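Short-chain type dehydrogenase/reductase (Mycobacterium ulcerans, PDB 3SVT) is probably an NAD-dependent oxidoreductase of the short-chain dehydrogenase/reductase family, its substrate not established. Local coordinates at residues G148-A153 / A170-M175; N190-G195 / A231-F236; R117-L122 / F161-V166; V95-G100 / M128-H133; R12-T17 / A29-A34. One frame throughout, in Å; residues are numbered along the deposited sequence.

Contact 1 of 5, residues G148-A153 / A170-M175; sequences GISSIA and AVDHLM
The side-chain oxygen of Ser150 is swung trans to the backbone N (chi1 178°), while Asp172 carries its CG trans to the carbonyl carbon (chi1 -65°), and these two choices bring hydroxyl and carboxylate together between strand end and helix. Ser150 OG donates to Asp172 OD2 across 2.6 Å, reaching that oxygen on its syn side and 18° out of the carboxylate plane. Small and polar, Ser150 can come close to a buried helix; Asp172 suits its place because a carboxylate offers two acceptors. OD2 also forms a salt bridge with Arg193, and OD1 takes a hydrogen bond from Ser191, so three residues grip the buried acid and limit its rotation. The arginine would be expected to stabilise its negative charge. The fold is the Rossmann fold of the short-chain dehydrogenases: strand 144-149 ends just before Ser150, and helix 163-182 lies over one side of the sheet. Just beyond, Ser151 stands at the position of the family's catalytic serine and N-caps a short, weakly bonded helix, its OG accepting from Ala153 N at 3.0 Å. At the other end of the contact the chain of Met175, bent at chi2 and chi3, lays SD 3.9 Å from Gly148 CA; lacking a side chain, Gly148 lets the bulky sulfur lie directly against the strand backbone. Met175 also touches Val189 and Thr127.

Contact 2 of 5, residues N190-G195 / A231-F236; sequences NSIRPG and ANMAMF
Ile192 and Met233 meet at a slant, the tip of the isoleucine pressing into the middle of the methionine chain. Ile192 points from the strand toward the helix, with CG1 trans to the carbonyl carbon (chi1 -57°) and the chain stretched at chi2 (167°), which sends CD1 outward to its full length. CD1 ends 3.6 Å from Met233 CG, and Ile192 CG1 follows at 3.8 Å from the same carbon. Met233 answers by holding CG trans to its backbone N and bending at chi2 and chi3, so CG rather than the sulfur receives the isoleucine. The same CD1 also settles beside the next residue along the helix: it lies 3.9 Å from Ala234 CB and 3.7 Å from Ala234 N. Alanine suits this spot because its single methyl lets the isoleucine tip reach the helix backbone. This is helix-on-sheet packing of the Rossmann fold, helix 227-238 packing on strand 187-198, with Ile192 as the strand residue that meets this part of the helix. Beta-branched Ile192 is at home in a strand, and it also touches Val147 and Ile149 of the neighbouring strand and Leu237 of the helix. Its neighbours in sequence, Ser191 and Arg193, reach instead to Asp172, so Ile192 faces this helix while the polar residues on either side of it face the layer of helix 163-182. Met233 spreads over Ile250 and Val252, and its flexible chain also packs on Phe236 of the third subunit, whose ring stacks with Phe236 of this chain at the subunit interface.

Contact 3 of 5, residues R117-L122 / F161-V166; sequences RRTVDL and FGAYGV
Ala163 meets Thr119 where segment 161-166 runs from a loop into helix 163-182 alongside helix 113-140. Leading into it, Phe161 keeps to its own surroundings, its ring edge-to-face with those of Phe264 and His158, and its carbonyl accepts from Tyr164 N. Gly162 then makes the turn with a positive phi of 51°, an angle that costs glycine little. Next comes Ala163, whose CB lies 3.8 Å from Thr119 CG2 and 3.9 Å from Thr119 CB; with a methyl on one helix and a short branched residue on the other, the CA atoms of Thr119 and Ala163 come within 6.4 Å. Thr119 turns CG2 trans to its backbone N (chi1 -53° for OG1), which puts the methyl against Ala163 while OG1 bonds back to Ala115 O in its own helix. Tyr164 starts off away from helix 113-140, and its side chain touches Ser151 and Ser102. Val166, two residues on, packs on Trp116 and on Ala170 of the second subunit, just as Val120 meets Val120 of that subunit. These are the two helices that, paired with their copies, build the four-helix dimer interface common in this family, and Tyr164 stands where the family has the tyrosine of its YxxxK active-site motif.

Contact 4 of 5, residues V95-G100 / M128-H133; sequences VVHCAG and MYVLKH
Strand 94-97 passes beneath helix 113-140 with its backbone 7.8 Å away between His97 CA and Val130 CA, widening to 8.6 Å between Val95 CA and Leu131 CA. Across this gap Val95 and His97, two residues apart and so on one side of the strand, both point to the helix and share Val130 as partner. One methyl serves each: Val130 CG1, trans to the backbone N (chi1 171°), lies 4.1 Å from Val95 CG1, while CG2 comes at a slant to the imidazole, 4.0 Å from His97 ND1. Branched valines fill the space between strand and helix without needing any polar partner. In the parallel Rossmann sheet this strand runs between strands 13-17 and 144-149, and the HCAG sequence of residues 97-100 stands where many relatives have NNAG. His97 is apolar enough to pack here and polar enough to tie elements together: ND1 is bonded to Thr17 of the adjoining strand, NE2 to Thr127 of the helix, which fixes how the ring is turned. Ala99 N sits 4.0 Å above one ring face, toward the rim, and itself bonds to the hydroxyl of Thr17. Next to Val130, Tyr129 bonds through OH to Arg117 of the second subunit.

Contact 5 of 5, residues R12-T17 / A29-A34; sequences RTYLVT and AGLVAA
Apolar contacts carry this pairing, and all of them converge on Leu31, whose side chain reaches down from helix 22-33 between Tyr14 and Val16. Leu31 CD1 lies 3.9 Å from Tyr14 CB and 4.0 Å from Tyr14 CG, and it also comes within 4.2 Å of Val16 CG2. Those two strand residues alternate with Leu15, which faces the other way. The torsions of Leu31 (chi1 -71°, chi2 169°) extend the chain so that its forked end reaches the sheet, a shape that lets one leucine serve two neighbours. Aromatic packing comes from the second branch: Leu31 CD2 stands 4.2 Å above one face of the Tyr14 ring, displaced toward its rim, with the two side chains crossing at about a right angle. Strand 13-17, helix 22-33 and strand 37-42 form the opening beta-alpha-beta unit of the Rossmann fold, the part that in relatives holds the dinucleotide. Within that unit Leu31 also touches Val38 of the following strand, while Met235 and Leu238 of helix 227-238 close round it. Backbone hydrogen bonding finishes the helix: Ala33 N bonds to Ala29 O at 3.0 Å, and Ala34 N to Gly30 O at 3.1 Å. Polar side chains bond away from Leu31: Thr13 OG1 to His89, and Arg12, just ahead of the strand, to Asp240 as a salt bridge.

Overall arrangement
Four of the contacts (1, 2, 4 and 5) pack helices on one parallel Rossmann sheet, and contact 3 joins two helices beyond it. Across the sheet, strands 13-17, 94-97, 144-149 and 187-198 lie side by side and bring in contacts 5, 4, 1 and 2. Along the chain contact 5 closes first; contacts 3 and 4 then interleave on helix 113-140, contact 3 crosses contact 1 on helix 163-182, and contact 2 comes last. Contact 3 and contact 5 lie farthest apart, centres about 28 Å, on opposite sides of the chain's centre. The presumed dinucleotide-binding unit and the helix that probably carries active-site residues are thus linked through the sheet, while contacts 1, 3 and 4 all touch the second subunit.

Contact 1 of 5, residues G148-A153 / A170-M175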
# COMPACT_ATOMS: atom_id res chain seq x y z
N GLY B 148 -7.55 -3.88 16.88
CA GLY B 148 -6.17 -3.81 17.30
C GLY B 148 -5.63 -2.41 17.20
O GLY B 148 -5.79 -1.73 16.17
N ILE B 149 -4.95 -1.96 18.25
CA ILE B 149 -4.31 -0.64 18.21
C ILE B 149 -2.85 -0.76 17.80
O ILE B 149 -2.01 -1.28 18.53
CB ILE B 149 -4.38 0.10 19.54
CG1 ILE B 149 -5.83 0.15 20.05
CG2 ILE B 149 -3.78 1.52 19.37
CD1 ILE B 149 -6.78 0.94 19.17
N SER B 150 -2.55 -0.24 16.61
CA SER B 150 -1.22 -0.32 16.03
C SER B 150 -0.49 1.01 16.25
O SER B 150 -0.49 1.52 17.36
CB SER B 150 -1.35 -0.70 14.56
OG SER B 150 -0.10 -0.76 13.89
N SER B 151 0.15 1.56 15.22
CA SER B 151 0.84 2.85 15.31
C SER B 151 1.20 3.36 13.93
O SER B 151 1.41 2.59 12.99
CB SER B 151 2.15 2.74 16.10
OG SER B 151 2.86 3.98 16.10
N ILE B 152 1.31 4.68 13.80
CA ILE B 152 1.88 5.27 12.60
C ILE B 152 3.33 4.76 12.33
O ILE B 152 3.81 4.80 11.20
CB ILE B 152 1.89 6.79 12.68
CG1 ILE B 152 2.31 7.40 11.33
CG2 ILE B 152 2.79 7.25 13.82
CD1 ILE B 152 1.83 8.83 11.13
N ALA B 153 4.02 4.30 13.37
CA ALA B 153 5.32 3.68 13.20
C ALA B 153 5.27 2.50 12.22
O ALA B 153 6.27 2.22 11.56
CB ALA B 153 5.91 3.26 14.55
N ALA B 170 3.64 -6.27 11.88
CA ALA B 170 3.21 -7.67 12.02
C ALA B 170 1.80 -7.75 12.51
O ALA B 170 1.01 -8.59 12.06
CB ALA B 170 4.13 -8.47 12.99
N VAL B 171 1.50 -6.91 13.49
CA VAL B 171 0.18 -6.89 14.11
C VAL B 171 -0.87 -6.46 13.12
O VAL B 171 -1.97 -7.02 13.10
CB VAL B 171 0.17 -5.96 15.32
CG1 VAL B 171 -1.24 -5.61 15.73
CG2 VAL B 171 0.93 -6.62 16.46
N ASP B 172 -0.54 -5.49 12.28
CA ASP B 172 -1.49 -5.08 11.24
C ASP B 172 -1.77 -6.22 10.29
O ASP B 172 -2.93 -6.49 9.95
CB ASP B 172 -1.04 -3.79 10.54
CG ASP B 172 -1.03 -2.61 11.50
OD1 ASP B 172 -1.91 -2.55 12.36
OD2 ASP B 172 -0.11 -1.79 11.49
N HIS B 173 -0.72 -6.95 9.90
CA HIS B 173 -0.93 -8.08 9.04
C HIS B 173 -1.80 -9.15 9.73
O HIS B 173 -2.67 -9.75 9.08
CB HIS B 173 0.38 -8.70 8.55
CG HIS B 173 0.18 -9.76 7.53
ND1 HIS B 173 0.18 -9.50 6.18
CD2 HIS B 173 -0.08 -11.08 7.65
CE1 HIS B 173 -0.07 -10.61 5.52
NE2 HIS B 173 -0.24 -11.59 6.39
N LEU B 174 -1.56 -9.38 11.02
CA LEU B 174 -2.32 -10.40 11.76
C LEU B 174 -3.81 -10.05 11.83
O LEU B 174 -4.66 -10.94 11.73
CB LEU B 174 -1.74 -10.60 13.17
CG LEU B 174 -2.47 -11.54 14.13
CD1 LEU B 174 -2.61 -12.93 13.57
CD2 LEU B 174 -1.70 -11.56 15.43
N MET B 175 -4.13 -8.76 11.97
CA MET B 175 -5.53 -8.31 11.94
C MET B 175 -6.17 -8.63 10.58
O MET B 175 -7.30 -9.17 10.51
CB MET B 175 -5.64 -6.81 12.19
CG MET B 175 -5.20 -6.27 13.57
SD MET B 175 -5.94 -7.01 15.02
CE MET B 175 -4.73 -8.31 15.37

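Contact 2 of 5, residues N190-G195 / A231-F236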
# COMPACT_ATOMS: atom_id res chain seq x y z
N ASN B 190 -10.07 -5.37 12.64
CA ASN B 190 -9.53 -4.15 12.06
C ASN B 190 -8.39 -3.61 12.92
O ASN B 190 -8.30 -3.93 14.11
CB ASN B 190 -10.62 -3.06 11.92
CG ASN B 190 -11.75 -3.46 10.98
OD1 ASN B 190 -11.58 -3.46 9.77
ND2 ASN B 190 -12.93 -3.75 11.54
N SER B 191 -7.53 -2.79 12.31
CA SER B 191 -6.44 -2.11 13.03
C SER B 191 -6.63 -0.59 12.96
O SER B 191 -7.02 -0.03 11.94
CB SER B 191 -5.08 -2.49 12.46
OG SER B 191 -4.07 -1.68 13.04
N ILE B 192 -6.32 0.08 14.08
CA ILE B 192 -6.16 1.51 14.13
C ILE B 192 -4.68 1.86 14.34
O ILE B 192 -4.06 1.35 15.28
CB ILE B 192 -6.99 2.13 15.28
CG1 ILE B 192 -8.48 1.77 15.14
CG2 ILE B 192 -6.79 3.64 15.33
CD1 ILE B 192 -9.28 2.08 16.35
N ARG B 193 -4.13 2.77 13.52
CA ARG B 193 -2.77 3.29 13.71
C ARG B 193 -2.81 4.76 14.15
O ARG B 193 -2.92 5.64 13.29
CB ARG B 193 -2.01 3.25 12.39
CG ARG B 193 -1.63 1.84 11.88
CD ARG B 193 -1.10 2.05 10.46
NE ARG B 193 -0.50 0.90 9.82
CZ ARG B 193 -0.43 0.75 8.49
NH1 ARG B 193 -0.97 1.62 7.64
NH2 ARG B 193 0.16 -0.32 8.02
N PRO B 194 -2.76 5.03 15.46
CA PRO B 194 -2.72 6.40 15.93
C PRO B 194 -1.40 7.10 15.61
O PRO B 194 -0.36 6.44 15.56
CB PRO B 194 -2.87 6.28 17.45
CG PRO B 194 -3.05 4.87 17.76
CD PRO B 194 -2.81 4.06 16.56
N GLY B 195 -1.45 8.41 15.42
CA GLY B 195 -0.23 9.20 15.26
C GLY B 195 0.23 9.67 16.64
O GLY B 195 0.25 8.91 17.60
N ALA B 231 -10.43 6.59 20.77
CA ALA B 231 -11.59 5.93 21.39
C ALA B 231 -12.81 6.00 20.48
O ALA B 231 -13.53 5.03 20.35
CB ALA B 231 -11.91 6.58 22.76
N ASN B 232 -13.02 7.15 19.84
CA ASN B 232 -14.13 7.35 18.91
C ASN B 232 -14.08 6.36 17.71
O ASN B 232 -15.09 5.76 17.33
CB ASN B 232 -14.10 8.78 18.35
CG ASN B 232 -14.53 9.86 19.36
OD1 ASN B 232 -15.28 9.61 20.31
ND2 ASN B 232 -14.06 11.08 19.11
N MET B 233 -12.90 6.20 17.12
CA MET B 233 -12.70 5.26 16.01
C MET B 233 -12.92 3.83 16.47
O MET B 233 -13.51 3.04 15.74
CB MET B 233 -11.29 5.38 15.41
CG MET B 233 -11.04 4.46 14.23
SD MET B 233 -12.00 4.83 12.75
CE MET B 233 -11.06 6.25 12.17
N ALA B 234 -12.40 3.50 17.65
CA ALA B 234 -12.56 2.14 18.14
C ALA B 234 -14.03 1.83 18.36
O ALA B 234 -14.51 0.78 17.95
CB ALA B 234 -11.75 1.91 19.42
N MET B 235 -14.73 2.75 19.00
CA MET B 235 -16.15 2.55 19.28
C MET B 235 -16.96 2.44 17.99
O MET B 235 -17.84 1.59 17.86
CB MET B 235 -16.70 3.65 20.20
CG MET B 235 -16.12 3.60 21.63
SD MET B 235 -16.66 4.93 22.73
CE MET B 235 -18.40 4.60 22.74
N PHE B 236 -16.66 3.30 17.03
CA PHE B 236 -17.30 3.17 15.72
C PHE B 236 -17.04 1.79 15.12
O PHE B 236 -17.97 1.13 14.68
CB PHE B 236 -16.83 4.25 14.75
CG PHE B 236 -17.34 4.05 13.35
CD1 PHE B 236 -18.67 4.22 13.04
CD2 PHE B 236 -16.48 3.64 12.34
CE1 PHE B 236 -19.15 4.00 11.77
CE2 PHE B 236 -16.97 3.43 11.06
CZ PHE B 236 -18.31 3.61 10.80

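Contact 3 of 5, residues R117-L122 / F161-V166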
# COMPACT_ATOMS: atom_id res chain seq x y z
N ARG B 117 13.81 -8.33 21.58
CA ARG B 117 13.08 -9.58 21.79
C ARG B 117 11.86 -9.39 22.70
O ARG B 117 10.83 -10.01 22.45
CB ARG B 117 13.98 -10.68 22.37
CG ARG B 117 14.87 -11.36 21.36
CD ARG B 117 15.56 -12.62 21.92
NE ARG B 117 16.43 -12.29 23.03
CZ ARG B 117 17.70 -11.84 22.92
NH1 ARG B 117 18.28 -11.68 21.74
NH2 ARG B 117 18.41 -11.58 24.01
N ARG B 118 11.98 -8.56 23.76
CA ARG B 118 10.85 -8.26 24.65
C ARG B 118 9.72 -7.56 23.92
O ARG B 118 8.54 -7.97 24.02
CB ARG B 118 11.29 -7.38 25.85
N THR B 119 10.07 -6.55 23.15
CA THR B 119 9.10 -5.88 22.26
C THR B 119 8.38 -6.84 21.31
O THR B 119 7.18 -6.72 21.12
CB THR B 119 9.76 -4.75 21.49
OG1 THR B 119 10.39 -3.91 22.43
CG2 THR B 119 8.72 -3.92 20.71
N VAL B 120 9.11 -7.78 20.71
CA VAL B 120 8.49 -8.76 19.82
C VAL B 120 7.51 -9.66 20.59
O VAL B 120 6.41 -9.96 20.12
CB VAL B 120 9.58 -9.61 19.09
CG1 VAL B 120 8.95 -10.79 18.40
CG2 VAL B 120 10.37 -8.76 18.12
N ASP B 121 7.92 -10.09 21.79
CA ASP B 121 7.11 -10.97 22.58
C ASP B 121 5.81 -10.25 22.96
O ASP B 121 4.72 -10.77 22.80
CB ASP B 121 7.90 -11.46 23.79
CG ASP B 121 7.24 -12.64 24.52
OD1 ASP B 121 6.60 -13.53 23.89
OD2 ASP B 121 7.40 -12.67 25.74
N LEU B 122 5.94 -9.01 23.41
CA LEU B 122 4.78 -8.24 23.84
C LEU B 122 3.79 -7.95 22.72
O LEU B 122 2.57 -8.22 22.85
CB LEU B 122 5.25 -6.93 24.46
CG LEU B 122 4.17 -6.05 25.05
CD1 LEU B 122 3.19 -6.86 25.98
CD2 LEU B 122 4.85 -4.90 25.81
N PHE B 161 13.60 3.68 15.81
CA PHE B 161 12.55 3.14 16.68
C PHE B 161 12.62 1.64 16.72
O PHE B 161 11.83 1.03 17.42
CB PHE B 161 11.15 3.62 16.25
CG PHE B 161 10.78 4.97 16.80
CD1 PHE B 161 11.58 6.09 16.56
CD2 PHE B 161 9.64 5.13 17.58
CE1 PHE B 161 11.24 7.34 17.07
CE2 PHE B 161 9.28 6.38 18.09
CZ PHE B 161 10.07 7.48 17.83
N GLY B 162 13.56 1.05 15.95
CA GLY B 162 13.86 -0.37 16.03
C GLY B 162 12.61 -1.22 15.92
O GLY B 162 11.90 -1.19 14.91
N ALA B 163 12.32 -1.99 16.96
CA ALA B 163 11.28 -3.03 16.91
C ALA B 163 9.83 -2.50 16.87
O ALA B 163 8.91 -3.23 16.54
CB ALA B 163 11.45 -4.00 18.09
N TYR B 164 9.61 -1.25 17.26
CA TYR B 164 8.24 -0.73 17.36
C TYR B 164 7.45 -0.86 16.05
O TYR B 164 6.42 -1.55 16.00
CB TYR B 164 8.25 0.72 17.89
CG TYR B 164 6.87 1.22 18.33
CD1 TYR B 164 6.07 0.46 19.19
CD2 TYR B 164 6.36 2.43 17.87
CE1 TYR B 164 4.79 0.90 19.59
CE2 TYR B 164 5.10 2.88 18.27
CZ TYR B 164 4.32 2.12 19.12
OH TYR B 164 3.07 2.57 19.51
N GLY B 165 7.93 -0.22 14.99
CA GLY B 165 7.20 -0.24 13.72
C GLY B 165 7.21 -1.61 13.07
O GLY B 165 6.24 -2.02 12.40
N VAL B 166 8.32 -2.32 13.26
CA VAL B 166 8.49 -3.68 12.75
C VAL B 166 7.38 -4.56 13.33
O VAL B 166 6.65 -5.24 12.59
CB VAL B 166 9.86 -4.23 13.16
CG1 VAL B 166 9.97 -5.71 12.89
CG2 VAL B 166 11.02 -3.43 12.50

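Contact 4 of 5, residues V95-G100 / M128-H133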
# COMPACT_ATOMS: atom_id res chain seq x y z
N VAL B 95 -13.44 -6.68 21.38
CA VAL B 95 -12.16 -6.49 22.03
C VAL B 95 -11.53 -5.28 21.43
O VAL B 95 -11.60 -5.08 20.22
CB VAL B 95 -11.19 -7.71 21.77
CG1 VAL B 95 -9.81 -7.45 22.35
CG2 VAL B 95 -11.75 -8.98 22.35
N VAL B 96 -10.88 -4.49 22.27
CA VAL B 96 -9.97 -3.46 21.84
C VAL B 96 -8.62 -3.71 22.50
O VAL B 96 -8.50 -3.67 23.75
CB VAL B 96 -10.46 -2.06 22.18
CG1 VAL B 96 -9.56 -1.00 21.48
CG2 VAL B 96 -11.93 -1.87 21.76
N HIS B 97 -7.62 -4.00 21.67
CA HIS B 97 -6.32 -4.43 22.14
C HIS B 97 -5.34 -3.26 22.07
O HIS B 97 -4.83 -2.91 21.01
CB HIS B 97 -5.86 -5.69 21.38
CG HIS B 97 -4.45 -6.12 21.69
ND1 HIS B 97 -4.05 -6.52 22.95
CD2 HIS B 97 -3.34 -6.18 20.91
CE1 HIS B 97 -2.77 -6.82 22.93
NE2 HIS B 97 -2.31 -6.63 21.70
N CYS B 98 -5.12 -2.64 23.23
CA CYS B 98 -4.22 -1.50 23.35
C CYS B 98 -2.91 -1.82 24.05
O CYS B 98 -1.99 -0.95 24.06
CB CYS B 98 -4.88 -0.36 24.11
SG CYS B 98 -6.59 -0.11 23.68
N ALA B 99 -2.83 -2.99 24.68
CA ALA B 99 -1.63 -3.41 25.38
C ALA B 99 -0.51 -3.63 24.38
O ALA B 99 -0.72 -4.25 23.33
CB ALA B 99 -1.89 -4.68 26.18
N GLY B 100 0.67 -3.13 24.71
CA GLY B 100 1.81 -3.17 23.81
C GLY B 100 2.76 -2.06 24.16
O GLY B 100 2.37 -1.06 24.76
N MET B 128 -1.25 -12.10 19.42
CA MET B 128 -1.73 -13.37 18.93
C MET B 128 -2.53 -14.10 20.00
O MET B 128 -3.63 -14.61 19.73
CB MET B 128 -0.57 -14.23 18.47
CG MET B 128 -1.00 -15.49 17.85
SD MET B 128 -1.41 -16.89 18.95
CE MET B 128 0.19 -17.62 19.22
N TYR B 129 -2.01 -14.12 21.23
CA TYR B 129 -2.75 -14.80 22.31
C TYR B 129 -4.13 -14.17 22.53
O TYR B 129 -5.14 -14.88 22.65
CB TYR B 129 -1.98 -14.86 23.62
CG TYR B 129 -0.57 -15.37 23.54
CD1 TYR B 129 -0.21 -16.35 22.64
CD2 TYR B 129 0.40 -14.87 24.38
CE1 TYR B 129 1.09 -16.81 22.59
CE2 TYR B 129 1.68 -15.31 24.32
CZ TYR B 129 2.03 -16.28 23.42
OH TYR B 129 3.33 -16.72 23.38
N VAL B 130 -4.17 -12.84 22.59
CA VAL B 130 -5.42 -12.14 22.78
C VAL B 130 -6.42 -12.45 21.67
O VAL B 130 -7.58 -12.75 21.95
CB VAL B 130 -5.22 -10.61 22.93
CG1 VAL B 130 -6.55 -9.88 22.92
CG2 VAL B 130 -4.48 -10.31 24.26
N LEU B 131 -5.95 -12.41 20.43
CA LEU B 131 -6.83 -12.66 19.28
C LEU B 131 -7.30 -14.13 19.21
O LEU B 131 -8.48 -14.38 18.98
CB LEU B 131 -6.12 -12.25 18.01
CG LEU B 131 -6.85 -12.40 16.65
CD1 LEU B 131 -7.90 -11.33 16.36
CD2 LEU B 131 -5.84 -12.40 15.56
N LYS B 132 -6.36 -15.07 19.38
CA LYS B 132 -6.65 -16.49 19.36
C LYS B 132 -7.82 -16.80 20.27
O LYS B 132 -8.82 -17.38 19.84
CB LYS B 132 -5.41 -17.27 19.82
CG LYS B 132 -5.50 -18.81 19.84
CD LYS B 132 -4.16 -19.39 20.21
CE LYS B 132 -4.20 -20.88 20.55
NZ LYS B 132 -2.86 -21.33 21.10
N HIS B 133 -7.71 -16.40 21.53
CA HIS B 133 -8.68 -16.81 22.53
C HIS B 133 -9.96 -15.98 22.49
O HIS B 133 -11.07 -16.53 22.67
CB HIS B 133 -8.03 -16.85 23.92
CG HIS B 133 -6.99 -17.92 24.04
ND1 HIS B 133 -7.32 -19.23 24.30
CD2 HIS B 133 -5.65 -17.90 23.88
CE1 HIS B 133 -6.22 -19.97 24.32
NE2 HIS B 133 -5.19 -19.18 24.07

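Contact 5 of 5, residues R12-T17 / A29-A34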
# COMPACT_ATOMS: atom_id res chain seq x y z
N ARG B 12 -23.91 -4.96 26.07
CA ARG B 12 -22.85 -5.68 25.36
C ARG B 12 -21.62 -5.68 26.25
O ARG B 12 -21.44 -4.75 27.03
CB ARG B 12 -22.53 -5.02 24.00
CG ARG B 12 -23.72 -5.06 23.04
CD ARG B 12 -23.36 -4.53 21.65
NE ARG B 12 -24.54 -4.44 20.79
CZ ARG B 12 -24.51 -4.36 19.45
NH1 ARG B 12 -23.35 -4.35 18.78
NH2 ARG B 12 -25.66 -4.29 18.78
N THR B 13 -20.79 -6.71 26.09
CA THR B 13 -19.61 -6.91 26.92
C THR B 13 -18.35 -6.85 26.07
O THR B 13 -18.29 -7.45 25.00
CB THR B 13 -19.66 -8.26 27.66
OG1 THR B 13 -20.91 -8.36 28.35
CG2 THR B 13 -18.50 -8.37 28.68
N TYR B 14 -17.35 -6.13 26.57
CA TYR B 14 -16.09 -5.94 25.85
C TYR B 14 -14.88 -6.18 26.74
O TYR B 14 -14.92 -5.90 27.93
CB TYR B 14 -16.00 -4.52 25.27
CG TYR B 14 -17.13 -4.23 24.35
CD1 TYR B 14 -17.06 -4.55 23.00
CD2 TYR B 14 -18.32 -3.67 24.83
CE1 TYR B 14 -18.14 -4.31 22.14
CE2 TYR B 14 -19.39 -3.43 23.99
CZ TYR B 14 -19.30 -3.75 22.65
OH TYR B 14 -20.39 -3.50 21.82
N LEU B 15 -13.81 -6.69 26.14
CA LEU B 15 -12.50 -6.79 26.78
C LEU B 15 -11.59 -5.66 26.24
O LEU B 15 -11.48 -5.45 25.03
CB LEU B 15 -11.87 -8.15 26.48
CG LEU B 15 -10.47 -8.35 27.08
CD1 LEU B 15 -10.60 -8.55 28.60
CD2 LEU B 15 -9.79 -9.52 26.39
N VAL B 16 -10.94 -4.94 27.15
CA VAL B 16 -9.97 -3.91 26.76
C VAL B 16 -8.61 -4.14 27.43
O VAL B 16 -8.49 -4.13 28.67
CB VAL B 16 -10.48 -2.51 27.07
CG1 VAL B 16 -9.44 -1.46 26.61
CG2 VAL B 16 -11.85 -2.27 26.35
N THR B 17 -7.59 -4.38 26.61
CA THR B 17 -6.24 -4.65 27.11
C THR B 17 -5.48 -3.32 27.15
O THR B 17 -5.72 -2.42 26.33
CB THR B 17 -5.45 -5.68 26.26
OG1 THR B 17 -4.99 -5.06 25.06
CG2 THR B 17 -6.34 -6.94 25.92
N ALA B 29 -13.46 3.95 29.16
CA ALA B 29 -14.30 5.04 29.63
C ALA B 29 -15.47 5.23 28.69
O ALA B 29 -16.63 5.28 29.13
CB ALA B 29 -13.50 6.33 29.74
N GLY B 30 -15.16 5.38 27.41
CA GLY B 30 -16.18 5.53 26.38
C GLY B 30 -17.26 4.47 26.39
O GLY B 30 -18.46 4.77 26.33
N LEU B 31 -16.84 3.22 26.46
CA LEU B 31 -17.78 2.08 26.43
C LEU B 31 -18.67 2.01 27.66
O LEU B 31 -19.91 1.82 27.56
CB LEU B 31 -17.01 0.76 26.28
CG LEU B 31 -16.37 0.54 24.90
CD1 LEU B 31 -15.41 -0.65 24.90
CD2 LEU B 31 -17.43 0.34 23.83
N VAL B 32 -18.06 2.16 28.83
CA VAL B 32 -18.84 2.13 30.07
C VAL B 32 -19.87 3.26 30.06
O VAL B 32 -21.04 3.04 30.40
CB VAL B 32 -17.97 2.20 31.35
CG1 VAL B 32 -18.85 2.31 32.58
CG2 VAL B 32 -17.05 0.96 31.45
N ALA B 33 -19.43 4.45 29.62
CA ALA B 33 -20.32 5.60 29.60
C ALA B 33 -21.46 5.36 28.62
O ALA B 33 -22.55 5.87 28.83
CB ALA B 33 -19.55 6.90 29.26
N ALA B 34 -21.24 4.56 27.59
CA ALA B 34 -22.30 4.25 26.63
C ALA B 34 -23.21 3.11 27.10
O ALA B 34 -24.12 2.72 26.36
CB ALA B 34 -21.70 3.93 25.24